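Local coordinates for cell division protein FtsZ 1 (Methanocaldococcus jannaschii, PDB 1W5B) that binds GTP and, as in the FtsZ family generally, probably hydrolyses it and polymerises in a GTP-dependent manner into the contractile ring of cell division, at residues A[139-144]-A[177-182]; A[160-165]-A[206-211]; A[237-242]-A[316-321]; A[291-296]-A[323-328]. All blocks are in the same frame, centred on the assembly; numbering follows the deposited sequence.

Contact 1 of 4, residues A[139-144]-A[177-182]; sequences SAPVVA and LERLKQ
Leu180 and Pro141 interlock where two almost parallel helices, their axes 8.5 Å apart and only 3° off parallel, lie side by side. With CG opposite the backbone N (chi1 -172°), Leu180 reaches across to the neighbouring helix, and its CD1 settles into a shallow hollow floored by small residues: it lies 4.1 Å from Ala140 CB and 4.0 Å from Ala144 CB, just above the carbonyl of Ala140. Alanines suit these places because a longer side chain would occupy the space the leucine methyl needs. The complementary bump is the ring of Pro141, which lies over the Arg179-Leu180 step; its CG comes 4.2 Å from Leu180 CB. Pro141 has no N-H to offer to the preceding turn, and the helix is kinked there. The same CG of Pro141 is also met by the guanidinium of Arg179, edge-on, NH1 lying 3.2 Å away. That NH1 is held by the carbonyl of Thr137, one turn before the proline. Both helices, 135-149 and 167-183, pack on the parallel sheet of the GTPase domain, where Leu180 meets Ala156 and Val158 of strand 153-160 and Leu187 of strand 186-191, while helix 101-110 flanks Arg179.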
loop_
_atom_site.group_PDB
_atom_site.type_symbol
_atom_site.label_atom_id
_atom_site.label_comp_id
_atom_site.label_asym_id
_atom_site.label_seq_id
_atom_site.Cartn_x
_atom_site.Cartn_y
_atom_site.Cartn_z
ATOM N N SER A 139 -8.094 5.757 -13.105
ATOM C CA SER A 139 -9.083 4.972 -12.374
ATOM C C SER A 139 -8.899 4.854 -10.865
ATOM O O SER A 139 -9.882 4.675 -10.142
ATOM C CB SER A 139 -9.161 3.558 -12.959
ATOM O OG SER A 139 -7.917 2.898 -12.818
ATOM N N ALA A 140 -7.660 4.941 -10.384
ATOM C CA ALA A 140 -7.407 4.809 -8.950
ATOM C C ALA A 140 -8.289 5.750 -8.129
ATOM O O ALA A 140 -8.865 5.347 -7.119
ATOM C CB ALA A 140 -5.925 5.059 -8.647
ATOM N N PRO A 141 -8.405 7.020 -8.553
ATOM C CA PRO A 141 -9.237 7.980 -7.824
ATOM C C PRO A 141 -10.716 7.587 -7.852
ATOM O O PRO A 141 -11.442 7.816 -6.889
ATOM C CB PRO A 141 -8.978 9.293 -8.562
ATOM C CG PRO A 141 -7.578 9.124 -9.072
ATOM C CD PRO A 141 -7.624 7.707 -9.596
ATOM N N VAL A 142 -11.162 6.995 -8.953
ATOM C CA VAL A 142 -12.557 6.591 -9.059
ATOM C C VAL A 142 -12.822 5.412 -8.147
ATOM O O VAL A 142 -13.881 5.324 -7.525
ATOM C CB VAL A 142 -12.938 6.187 -10.506
ATOM C CG1 VAL A 142 -14.354 5.593 -10.528
ATOM C CG2 VAL A 142 -12.864 7.396 -11.416
ATOM N N VAL A 143 -11.866 4.494 -8.071
ATOM C CA VAL A 143 -12.040 3.333 -7.211
ATOM C C VAL A 143 -12.070 3.809 -5.761
ATOM O O VAL A 143 -12.862 3.327 -4.957
ATOM C CB VAL A 143 -10.901 2.309 -7.392
ATOM C CG1 VAL A 143 -11.066 1.176 -6.406
ATOM C CG2 VAL A 143 -10.906 1.770 -8.813
ATOM N N ALA A 144 -11.217 4.774 -5.435
ATOM C CA ALA A 144 -11.167 5.297 -4.079
ATOM C C ALA A 144 -12.483 5.980 -3.714
ATOM O O ALA A 144 -13.001 5.791 -2.620
ATOM C CB ALA A 144 -10.003 6.271 -3.934
ATOM N N LEU A 177 -2.029 12.027 -8.518
ATOM C CA LEU A 177 -1.717 11.926 -7.092
ATOM C C LEU A 177 -2.526 12.939 -6.298
ATOM O O LEU A 177 -2.936 12.672 -5.173
ATOM C CB LEU A 177 -0.222 12.160 -6.855
ATOM C CG LEU A 177 0.238 11.876 -5.428
ATOM C CD1 LEU A 177 0.080 10.386 -5.140
ATOM C CD2 LEU A 177 1.684 12.311 -5.249
ATOM N N GLU A 178 -2.748 14.103 -6.900
ATOM C CA GLU A 178 -3.522 15.171 -6.276
ATOM C C GLU A 178 -4.994 14.756 -6.241
ATOM O O GLU A 178 -5.696 14.996 -5.257
ATOM C CB GLU A 178 -3.363 16.463 -7.083
ATOM C CG GLU A 178 -4.248 17.611 -6.624
ATOM C CD GLU A 178 -3.805 18.203 -5.295
ATOM O OE1 GLU A 178 -2.646 18.667 -5.204
ATOM O OE2 GLU A 178 -4.615 18.210 -4.344
ATOM N N ARG A 179 -5.455 14.133 -7.324
ATOM C CA ARG A 179 -6.836 13.672 -7.418
ATOM C C ARG A 179 -7.095 12.542 -6.428
ATOM O O ARG A 179 -8.131 12.506 -5.764
ATOM C CB ARG A 179 -7.151 13.175 -8.837
ATOM C CG ARG A 179 -7.365 14.274 -9.868
ATOM C CD ARG A 179 -8.023 13.743 -11.153
ATOM N NE ARG A 179 -7.059 13.349 -12.186
ATOM C CZ ARG A 179 -6.496 12.147 -12.302
ATOM N NH1 ARG A 179 -6.784 11.173 -11.448
ATOM N NH2 ARG A 179 -5.632 11.918 -13.285
ATOM N N LEU A 180 -6.146 11.617 -6.331
ATOM C CA LEU A 180 -6.280 10.474 -5.434
ATOM C C LEU A 180 -6.325 10.944 -3.980
ATOM O O LEU A 180 -7.112 10.456 -3.172
ATOM C CB LEU A 180 -5.106 9.519 -5.664
ATOM C CG LEU A 180 -5.087 8.152 -4.989
ATOM C CD1 LEU A 180 -6.372 7.396 -5.283
ATOM C CD2 LEU A 180 -3.874 7.367 -5.519
ATOM N N LYS A 181 -5.466 11.904 -3.673
ATOM C CA LYS A 181 -5.345 12.505 -2.352
ATOM C C LYS A 181 -6.681 13.019 -1.803
ATOM O O LYS A 181 -6.875 13.108 -0.589
ATOM C CB LYS A 181 -4.346 13.656 -2.450
ATOM C CG LYS A 181 -4.405 14.668 -1.339
ATOM C CD LYS A 181 -3.639 14.203 -0.129
ATOM C CE LYS A 181 -3.473 15.349 0.840
ATOM N NZ LYS A 181 -2.581 14.972 1.960
ATOM N N GLN A 182 -7.598 13.359 -2.700
ATOM C CA GLN A 182 -8.907 13.871 -2.301
ATOM C C GLN A 182 -9.868 12.780 -1.825
ATOM O O GLN A 182 -10.762 13.038 -1.020
ATOM C CB GLN A 182 -9.572 14.602 -3.475
ATOM C CG GLN A 182 -8.752 15.725 -4.098
ATOM C CD GLN A 182 -8.448 16.846 -3.124
ATOM O OE1 GLN A 182 -9.351 17.404 -2.495
ATOM N NE2 GLN A 182 -7.171 17.190 -3.001
#

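Contact 2 of 4, residues A[160-165]-A[206-211]; sequences LPFVME and LAFKVA. With GTP (guanosine-5'-triphosphate), chain C.
Phe162 and Phe208 both carry CG beside the backbone N and opposite the carbonyl carbon (chi1 -72° and -68°), which swings the two rings toward each other from loop and helix. The edge of Phe162 meets the face of Phe208 in a T-shaped pair, with planes at 77° and ring centroids 5.4 Å apart. Farther along the Phe162 edge, CZ lies 3.4 Å from Ala207 O and also touches the methyl of Ala207, a residue small enough to admit the ring. This is the sugar-binding loop after strand 153-160 of the tubulin/FtsZ GTPase fold, meeting the start of helix 207-227. Glu165 grips the GTP ribose with both carboxylate oxygens: O3' donates to OE1 (2.6 Å) and O2' donates to OE2 (2.7 Å). OE2 also takes the backbone N-H of Phe162 (3.0 Å), on its anti side and out of the carboxylate plane, a second bond to this oxygen that helps set the carboxylate's rotation. Replacing Glu165 by an alanine removes the carboxylate, and both ribose hydroxyls and the Phe162 N-H would probably lose these acceptors. Phe208 CD1 approaches GTP C4 to 3.6 Å; Ala211 CB reaches the guanine N2, and the next residue, Asp212, is hydrogen-bonded to GTP.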
loop_
_atom_site.group_PDB
_atom_site.type_symbol
_atom_site.label_atom_id
_atom_site.label_comp_id
_atom_site.label_asym_id
_atom_site.label_seq_id
_atom_site.Cartn_x
_atom_site.Cartn_y
_atom_site.Cartn_z
ATOM N N LEU A 160 5.472 6.495 -7.859
ATOM C CA LEU A 160 5.663 7.597 -8.795
ATOM C C LEU A 160 6.683 7.010 -9.769
ATOM O O LEU A 160 7.490 6.168 -9.386
ATOM C CB LEU A 160 6.225 8.828 -8.070
ATOM C CG LEU A 160 5.278 9.970 -7.642
ATOM C CD1 LEU A 160 3.830 9.518 -7.543
ATOM C CD2 LEU A 160 5.754 10.526 -6.315
ATOM N N PRO A 161 6.657 7.434 -11.039
ATOM C CA PRO A 161 7.597 6.903 -12.031
ATOM C C PRO A 161 9.057 7.318 -11.880
ATOM O O PRO A 161 9.372 8.293 -11.199
ATOM C CB PRO A 161 6.997 7.381 -13.348
ATOM C CG PRO A 161 6.454 8.734 -12.970
ATOM C CD PRO A 161 5.777 8.453 -11.639
ATOM N N PHE A 162 9.938 6.553 -12.523
ATOM C CA PHE A 162 11.371 6.827 -12.517
ATOM C C PHE A 162 11.594 8.030 -13.415
ATOM O O PHE A 162 10.846 8.241 -14.365
ATOM C CB PHE A 162 12.148 5.661 -13.115
ATOM C CG PHE A 162 12.199 4.442 -12.253
ATOM C CD1 PHE A 162 13.084 4.368 -11.180
ATOM C CD2 PHE A 162 11.426 3.330 -12.565
ATOM C CE1 PHE A 162 13.206 3.198 -10.437
ATOM C CE2 PHE A 162 11.538 2.155 -11.827
ATOM C CZ PHE A 162 12.433 2.088 -10.763
ATOM N N VAL A 163 12.633 8.802 -13.126
ATOM C CA VAL A 163 12.949 9.980 -13.925
ATOM C C VAL A 163 13.097 9.599 -15.395
ATOM O O VAL A 163 12.588 10.281 -16.278
ATOM C CB VAL A 163 14.261 10.639 -13.431
ATOM C CG1 VAL A 163 14.673 11.760 -14.363
ATOM C CG2 VAL A 163 14.064 11.187 -12.021
ATOM N N MET A 164 13.784 8.494 -15.648
ATOM C CA MET A 164 14.013 8.017 -17.009
ATOM C C MET A 164 12.735 7.774 -17.814
ATOM O O MET A 164 12.806 7.444 -19.001
ATOM C CB MET A 164 14.824 6.723 -16.977
ATOM C CG MET A 164 14.135 5.614 -16.196
ATOM S SD MET A 164 14.948 4.020 -16.316
ATOM C CE MET A 164 13.653 3.055 -17.066
ATOM N N GLU A 165 11.573 7.919 -17.187
ATOM C CA GLU A 165 10.318 7.699 -17.903
ATOM C C GLU A 165 9.770 8.965 -18.566
ATOM O O GLU A 165 8.747 8.919 -19.245
ATOM C CB GLU A 165 9.259 7.102 -16.967
ATOM C CG GLU A 165 9.583 5.690 -16.482
ATOM C CD GLU A 165 8.430 5.035 -15.735
ATOM O OE1 GLU A 165 7.376 4.806 -16.358
ATOM O OE2 GLU A 165 8.573 4.743 -14.529
ATOM N N LEU A 206 16.536 -4.215 -14.471
ATOM C CA LEU A 206 15.980 -4.713 -13.215
ATOM C C LEU A 206 15.206 -3.641 -12.437
ATOM O O LEU A 206 14.611 -3.921 -11.392
ATOM C CB LEU A 206 17.113 -5.267 -12.342
ATOM C CG LEU A 206 17.378 -6.780 -12.299
ATOM C CD1 LEU A 206 16.828 -7.494 -13.522
ATOM C CD2 LEU A 206 18.875 -6.986 -12.164
ATOM N N ALA A 207 15.215 -2.415 -12.948
ATOM C CA ALA A 207 14.527 -1.306 -12.287
ATOM C C ALA A 207 13.098 -1.619 -11.833
ATOM O O ALA A 207 12.729 -1.323 -10.696
ATOM C CB ALA A 207 14.517 -0.086 -13.201
ATOM N N PHE A 208 12.291 -2.198 -12.719
ATOM C CA PHE A 208 10.914 -2.519 -12.368
ATOM C C PHE A 208 10.782 -3.789 -11.534
ATOM O O PHE A 208 9.841 -3.921 -10.755
ATOM C CB PHE A 208 10.047 -2.583 -13.632
ATOM C CG PHE A 208 9.853 -1.240 -14.292
ATOM C CD1 PHE A 208 9.131 -0.239 -13.651
ATOM C CD2 PHE A 208 10.416 -0.967 -15.535
ATOM C CE1 PHE A 208 8.973 1.022 -14.232
ATOM C CE2 PHE A 208 10.265 0.291 -16.132
ATOM C CZ PHE A 208 9.543 1.289 -15.478
ATOM N N LYS A 209 11.716 -4.726 -11.683
ATOM C CA LYS A 209 11.673 -5.936 -10.864
ATOM C C LYS A 209 11.930 -5.541 -9.405
ATOM O O LYS A 209 11.411 -6.165 -8.472
ATOM C CB LYS A 209 12.727 -6.950 -11.324
ATOM C CG LYS A 209 12.334 -7.722 -12.574
ATOM C CD LYS A 209 11.040 -8.505 -12.353
ATOM C CE LYS A 209 10.663 -9.333 -13.574
ATOM N NZ LYS A 209 11.728 -10.321 -13.922
ATOM N N VAL A 210 12.735 -4.503 -9.213
ATOM C CA VAL A 210 13.040 -4.015 -7.869
ATOM C C VAL A 210 11.833 -3.240 -7.330
ATOM O O VAL A 210 11.454 -3.396 -6.170
ATOM C CB VAL A 210 14.289 -3.090 -7.874
ATOM C CG1 VAL A 210 14.477 -2.446 -6.510
ATOM C CG2 VAL A 210 15.527 -3.903 -8.238
ATOM N N ALA A 211 11.234 -2.400 -8.170
ATOM C CA ALA A 211 10.054 -1.638 -7.759
ATOM C C ALA A 211 8.962 -2.641 -7.355
ATOM O O ALA A 211 8.258 -2.444 -6.360
ATOM C CB ALA A 211 9.566 -0.747 -8.911
HETATM P PG GTP C . -2.113 2.425 -19.749
HETATM O O1G GTP C . -1.814 3.782 -20.412
HETATM O O2G GTP C . -1.231 1.298 -20.338
HETATM O O3G GTP C . -3.576 2.008 -19.981
HETATM O O3B GTP C . -1.865 2.638 -18.121
HETATM P PB GTP C . -1.396 1.588 -16.953
HETATM O O1B GTP C . -1.711 0.193 -17.254
HETATM O O2B GTP C . -1.955 2.178 -15.662
HETATM O O3A GTP C . 0.147 1.687 -16.872
HETATM P PA GTP C . 1.197 0.789 -16.187
HETATM O O1A GTP C . 1.785 -0.160 -17.177
HETATM O O2A GTP C . 0.685 0.250 -14.926
HETATM O "O5'" GTP C . 2.351 1.913 -15.961
HETATM C "C5'" GTP C . 2.215 2.974 -15.009
HETATM C "C4'" GTP C . 3.529 3.164 -14.278
HETATM O "O4'" GTP C . 3.826 1.964 -13.535
HETATM C "C3'" GTP C . 4.717 3.356 -15.230
HETATM O "O3'" GTP C . 4.889 4.733 -15.510
HETATM C "C2'" GTP C . 5.895 2.828 -14.407
HETATM O "O2'" GTP C . 6.316 3.826 -13.486
HETATM C "C1'" GTP C . 5.230 1.714 -13.578
HETATM N N9 GTP C . 5.462 0.350 -14.073
HETATM C C8 GTP C . 5.237 -0.127 -15.368
HETATM N N7 GTP C . 5.290 -1.439 -15.463
HETATM C C5 GTP C . 5.649 -1.849 -14.194
HETATM C C6 GTP C . 5.840 -3.143 -13.647
HETATM O O6 GTP C . 5.947 -4.200 -14.258
HETATM N N1 GTP C . 6.128 -3.112 -12.269
HETATM C C2 GTP C . 6.227 -1.959 -11.501
HETATM N N2 GTP C . 6.653 -2.092 -10.275
HETATM N N3 GTP C . 5.955 -0.755 -11.969
HETATM C C4 GTP C . 5.634 -0.753 -13.294
#

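Contact 3 of 4, residues A[237-242]-A[316-321]; sequences ADVKAV and TIIWGA
Ile318 projects from its strand straight into the flank of helix 237-242 and meets three of its residues with different branches. The tight part is with Val242: its CG2 lies only 3.3 Å from Ile318 CG1, closer than ordinary van der Waals contact, as the two side chains slide past one another in opposite directions. Two torsions near -60° (chi1 -59°, chi2 -58°) turn the ethyl arm of Ile318 toward Asp238, so that CD1 ends 3.5 Å from Asp238 CB. The other branch is more relaxed: Ile318 CG2 stands 4.2 Å from Val239 CG2, the side chains crossing at about a right angle. Isoleucine suits this place because its two branches reach different partners, CG1 and CD1 going to Val242 and Asp238 and CG2 to Val239. Toward solvent the packing thins. Asp238, an exposed residue, lends only its CB to the isoleucine, and Thr316, also exposed, reaches the helix with its hydroxyl, OG1 lying 3.6 Å from Val242 CG2. No hydrogen bond joins the segments. A glycine in place of Ile318 would probably open a gap between helix and strand, leaving the Val242 and Val239 methyls without their partner. The helix and strand axes run 8.9 Å apart at 138°. Strand 316-323 is one of the two edge strands of the C-terminal domain's mixed sheet, hydrogen-bonded to strand 284-291; helix 236-243 packs on one of its faces, whereas Ile317 and Trp319 on the other face meet helix 297-308.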
loop_
_atom_site.group_PDB
_atom_site.type_symbol
_atom_site.label_atom_id
_atom_site.label_comp_id
_atom_site.label_asym_id
_atom_site.label_seq_id
_atom_site.Cartn_x
_atom_site.Cartn_y
_atom_site.Cartn_z
ATOM N N ALA A 237 -9.538 -1.804 15.264
ATOM C CA ALA A 237 -10.059 -0.494 15.624
ATOM C C ALA A 237 -8.917 0.513 15.719
ATOM O O ALA A 237 -9.042 1.641 15.245
ATOM C CB ALA A 237 -10.822 -0.567 16.946
ATOM N N ASP A 238 -7.800 0.107 16.320
ATOM C CA ASP A 238 -6.658 1.007 16.441
ATOM C C ASP A 238 -6.106 1.354 15.059
ATOM O O ASP A 238 -5.697 2.490 14.816
ATOM C CB ASP A 238 -5.545 0.388 17.297
ATOM C CG ASP A 238 -5.898 0.330 18.780
ATOM O OD1 ASP A 238 -6.585 1.250 19.284
ATOM O OD2 ASP A 238 -5.465 -0.631 19.449
ATOM N N VAL A 239 -6.082 0.371 14.159
ATOM C CA VAL A 239 -5.591 0.596 12.799
ATOM C C VAL A 239 -6.471 1.629 12.106
ATOM O O VAL A 239 -5.975 2.488 11.390
ATOM C CB VAL A 239 -5.620 -0.690 11.963
ATOM C CG1 VAL A 239 -5.080 -0.409 10.563
ATOM C CG2 VAL A 239 -4.801 -1.768 12.644
ATOM N N LYS A 240 -7.781 1.532 12.318
ATOM C CA LYS A 240 -8.728 2.479 11.729
ATOM C C LYS A 240 -8.436 3.899 12.192
ATOM O O LYS A 240 -8.370 4.829 11.390
ATOM C CB LYS A 240 -10.164 2.153 12.144
ATOM C CG LYS A 240 -10.923 1.180 11.271
ATOM C CD LYS A 240 -12.383 1.178 11.714
ATOM C CE LYS A 240 -13.267 0.330 10.819
ATOM N NZ LYS A 240 -14.707 0.483 11.190
ATOM N N ALA A 241 -8.286 4.057 13.501
ATOM C CA ALA A 241 -8.028 5.357 14.101
ATOM C C ALA A 241 -6.824 6.070 13.490
ATOM O O ALA A 241 -6.872 7.271 13.234
ATOM C CB ALA A 241 -7.830 5.197 15.615
ATOM N N VAL A 242 -5.745 5.329 13.258
ATOM C CA VAL A 242 -4.536 5.907 12.691
ATOM C C VAL A 242 -4.652 6.200 11.201
ATOM O O VAL A 242 -4.177 7.234 10.727
ATOM C CB VAL A 242 -3.321 4.972 12.908
ATOM C CG1 VAL A 242 -2.109 5.491 12.136
ATOM C CG2 VAL A 242 -3.002 4.883 14.387
ATOM N N THR A 316 0.563 8.588 17.284
ATOM C CA THR A 316 0.025 7.272 17.617
ATOM C C THR A 316 0.756 6.249 16.766
ATOM O O THR A 316 0.866 6.402 15.545
ATOM C CB THR A 316 -1.486 7.170 17.339
ATOM O OG1 THR A 316 -1.792 7.815 16.096
ATOM C CG2 THR A 316 -2.269 7.817 18.458
ATOM N N ILE A 317 1.253 5.208 17.424
ATOM C CA ILE A 317 2.013 4.163 16.760
ATOM C C ILE A 317 1.356 2.795 16.868
ATOM O O ILE A 317 1.178 2.272 17.966
ATOM C CB ILE A 317 3.431 4.070 17.369
ATOM C CG1 ILE A 317 4.131 5.426 17.261
ATOM C CG2 ILE A 317 4.225 2.981 16.678
ATOM C CD1 ILE A 317 5.446 5.511 18.023
ATOM N N ILE A 318 0.993 2.223 15.725
ATOM C CA ILE A 318 0.398 0.894 15.689
ATOM C C ILE A 318 1.515 -0.043 15.243
ATOM O O ILE A 318 2.177 0.224 14.249
ATOM C CB ILE A 318 -0.737 0.816 14.663
ATOM C CG1 ILE A 318 -1.826 1.832 15.008
ATOM C CG2 ILE A 318 -1.313 -0.584 14.641
ATOM C CD1 ILE A 318 -2.414 1.650 16.382
ATOM N N TRP A 319 1.741 -1.130 15.968
ATOM C CA TRP A 319 2.810 -2.039 15.580
ATOM C C TRP A 319 2.467 -3.504 15.751
ATOM O O TRP A 319 1.620 -3.868 16.561
ATOM C CB TRP A 319 4.077 -1.743 16.380
ATOM C CG TRP A 319 3.915 -1.960 17.850
ATOM C CD1 TRP A 319 3.264 -1.148 18.733
ATOM C CD2 TRP A 319 4.404 -3.071 18.610
ATOM N NE1 TRP A 319 3.318 -1.683 20.001
ATOM C CE2 TRP A 319 4.013 -2.862 19.954
ATOM C CE3 TRP A 319 5.137 -4.221 18.291
ATOM C CZ2 TRP A 319 4.330 -3.765 20.978
ATOM C CZ3 TRP A 319 5.453 -5.122 19.311
ATOM C CH2 TRP A 319 5.049 -4.885 20.637
ATOM N N GLY A 320 3.151 -4.343 14.981
ATOM C CA GLY A 320 2.934 -5.773 15.051
ATOM C C GLY A 320 4.225 -6.495 14.727
ATOM O O GLY A 320 5.161 -5.897 14.196
ATOM N N ALA A 321 4.281 -7.781 15.050
ATOM C CA ALA A 321 5.463 -8.592 14.799
ATOM C C ALA A 321 4.991 -9.983 14.417
ATOM O O ALA A 321 4.339 -10.665 15.203
ATOM C CB ALA A 321 6.339 -8.657 16.055
#

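Contact 4 of 4, residues A[291-296]-A[323-328]; sequences GPEDLT and IDENLE
Gly291 O receives the backbone N-H of Asp324 in a nearly straight bond of 2.8 Å (164° at the hydrogen), the donor standing somewhat off the carbonyl plane. The same oxygen is also met, more weakly, by Ile323 CA at 3.3 Å in a CA-H...O contact. Leu327 CD2 presses on the bare CA of Gly291, 3.3 Å away. Glycine suits this place, because a beta carbon would run into the CD of the following proline. Pro292 packs its ring against the end of the other loop, CB lying 3.1 Å from Glu328 O, and touches Leu327 CB more loosely. With CG1 beside the backbone N (chi1 -65°), Ile323 has CG2 anti to it, and that methyl lies 3.9 Å from Glu293 N. Gly291 and Ile323 form a parallel bridge where strands 284-291 and 316-323 end, the two parallel strands of a beta-alpha-beta unit connected through helix 297-308 in the C-terminal domain. Beyond the bridge, a type I turn from Pro292 to Leu295, closed by Leu295 N to Pro292 O (3.0 Å), redirects the chain toward that helix. On the exposed side the Glu293 and Glu325 side chains run side by side, carboxylate planes 60° apart, OE2 of the first 3.8 Å from OE1 of the second, a spacing that probably costs some repulsion. Farther out, Asp294 is tied to Arg261 by a salt bridge, and the carbonyl of Ile323 accepts a hydrogen bond from Lys228. Thr296 N-caps helix 297-308 through its side chain, its N bonded to Glu299, which fits a capping box.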
loop_
_atom_site.group_PDB
_atom_site.type_symbol
_atom_site.label_atom_id
_atom_site.label_comp_id
_atom_site.label_asym_id
_atom_site.label_seq_id
_atom_site.Cartn_x
_atom_site.Cartn_y
_atom_site.Cartn_z
ATOM N N GLY A 291 10.162 -11.504 11.031
ATOM C CA GLY A 291 11.406 -12.224 11.228
ATOM C C GLY A 291 11.230 -13.728 11.260
ATOM O O GLY A 291 10.114 -14.228 11.097
ATOM N N PRO A 292 12.322 -14.484 11.461
ATOM C CA PRO A 292 12.218 -15.941 11.503
ATOM C C PRO A 292 11.605 -16.401 12.822
ATOM O O PRO A 292 11.201 -15.579 13.649
ATOM C CB PRO A 292 13.664 -16.388 11.325
ATOM C CG PRO A 292 14.422 -15.316 12.050
ATOM C CD PRO A 292 13.722 -14.045 11.626
ATOM N N GLU A 293 11.538 -17.714 13.015
ATOM C CA GLU A 293 10.955 -18.284 14.224
ATOM C C GLU A 293 11.619 -17.808 15.515
ATOM O O GLU A 293 10.989 -17.816 16.572
ATOM C CB GLU A 293 10.990 -19.814 14.137
ATOM C CG GLU A 293 10.420 -20.343 12.821
ATOM C CD GLU A 293 10.269 -21.852 12.787
ATOM O OE1 GLU A 293 11.212 -22.561 13.204
ATOM O OE2 GLU A 293 9.207 -22.329 12.329
ATOM N N ASP A 294 12.876 -17.377 15.435
ATOM C CA ASP A 294 13.585 -16.908 16.630
ATOM C C ASP A 294 13.295 -15.453 17.012
ATOM O O ASP A 294 13.878 -14.926 17.964
ATOM C CB ASP A 294 15.102 -17.117 16.481
ATOM C CG ASP A 294 15.654 -16.573 15.171
ATOM O OD1 ASP A 294 15.322 -15.426 14.808
ATOM O OD2 ASP A 294 16.439 -17.290 14.512
ATOM N N LEU A 295 12.391 -14.808 16.280
ATOM C CA LEU A 295 12.030 -13.418 16.566
ATOM C C LEU A 295 11.314 -13.311 17.908
ATOM O O LEU A 295 10.357 -14.043 18.158
ATOM C CB LEU A 295 11.108 -12.866 15.474
ATOM C CG LEU A 295 10.471 -11.501 15.757
ATOM C CD1 LEU A 295 11.532 -10.407 15.695
ATOM C CD2 LEU A 295 9.373 -11.237 14.742
ATOM N N THR A 296 11.770 -12.402 18.766
ATOM C CA THR A 296 11.136 -12.213 20.069
ATOM C C THR A 296 10.408 -10.877 20.105
ATOM O O THR A 296 10.663 -9.991 19.286
ATOM C CB THR A 296 12.154 -12.212 21.228
ATOM O OG1 THR A 296 12.891 -10.981 21.216
ATOM C CG2 THR A 296 13.111 -13.391 21.103
ATOM N N ILE A 323 5.864 -13.827 12.133
ATOM C CA ILE A 323 6.918 -14.726 11.719
ATOM C C ILE A 323 6.774 -15.052 10.242
ATOM O O ILE A 323 5.706 -15.454 9.781
ATOM C CB ILE A 323 6.879 -16.011 12.565
ATOM C CG1 ILE A 323 7.205 -15.658 14.020
ATOM C CG2 ILE A 323 7.854 -17.041 12.008
ATOM C CD1 ILE A 323 7.047 -16.801 14.981
ATOM N N ASP A 324 7.855 -14.851 9.499
ATOM C CA ASP A 324 7.861 -15.123 8.072
ATOM C C ASP A 324 8.628 -16.417 7.847
ATOM O O ASP A 324 9.853 -16.453 7.982
ATOM C CB ASP A 324 8.538 -13.981 7.324
ATOM C CG ASP A 324 8.301 -14.048 5.832
ATOM O OD1 ASP A 324 8.274 -15.173 5.282
ATOM O OD2 ASP A 324 8.154 -12.970 5.210
ATOM N N GLU A 325 7.893 -17.472 7.509
ATOM C CA GLU A 325 8.451 -18.804 7.280
ATOM C C GLU A 325 9.796 -18.810 6.556
ATOM O O GLU A 325 10.762 -19.412 7.031
ATOM C CB GLU A 325 7.448 -19.656 6.495
ATOM C CG GLU A 325 7.796 -21.137 6.433
ATOM C CD GLU A 325 7.530 -21.866 7.741
ATOM O OE1 GLU A 325 8.129 -21.497 8.777
ATOM O OE2 GLU A 325 6.715 -22.814 7.728
ATOM N N ASN A 326 9.860 -18.146 5.406
ATOM C CA ASN A 326 11.099 -18.104 4.640
ATOM C C ASN A 326 11.924 -16.840 4.861
ATOM O O ASN A 326 12.029 -15.996 3.975
ATOM C CB ASN A 326 10.811 -18.275 3.145
ATOM C CG ASN A 326 9.469 -17.714 2.738
ATOM O OD1 ASN A 326 8.446 -18.391 2.831
ATOM N ND2 ASN A 326 9.462 -16.467 2.291
ATOM N N LEU A 327 12.513 -16.721 6.046
ATOM C CA LEU A 327 13.341 -15.568 6.367
ATOM C C LEU A 327 14.697 -16.046 6.904
ATOM O O LEU A 327 15.705 -15.336 6.816
ATOM C CB LEU A 327 12.621 -14.671 7.383
ATOM C CG LEU A 327 12.570 -13.176 7.034
ATOM C CD1 LEU A 327 12.175 -12.995 5.579
ATOM C CD2 LEU A 327 11.583 -12.459 7.941
ATOM N N GLU A 328 14.712 -17.263 7.444
ATOM C CA GLU A 328 15.921 -17.890 7.985
ATOM C C GLU A 328 16.470 -17.220 9.244
ATOM O O GLU A 328 16.300 -17.741 10.346
ATOM C CB GLU A 328 17.009 -17.953 6.907
ATOM C CG GLU A 328 16.585 -18.702 5.646
ATOM C CD GLU A 328 17.708 -18.831 4.631
ATOM O OE1 GLU A 328 18.655 -19.615 4.874
ATOM O OE2 GLU A 328 17.647 -18.142 3.589
#

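How the contacts relate
The four contacts form two touching pairs. Contact 1 and the loop 160-165 of contact 2 belong to the GTPase domain: the centres of these two contacts lie 21 Å apart, yet Leu177 CD2 meets Leu160 CD1 at 4.2 Å. Contact 2 binds GTP directly, while contact 1 stands behind the site, the Ala140 side chain about 9 Å from the nucleotide. Contacts 3 and 4 lie at strand 316-323, one near its start and one at its end, and touch through Ala321 CB and Leu295 CD2 (4.2 Å). Both lie away from the nucleotide; the centres of contacts 2 and 3 are about 31 Å apart, although their helices, 207-227 and 236-243, follow each other in the chain.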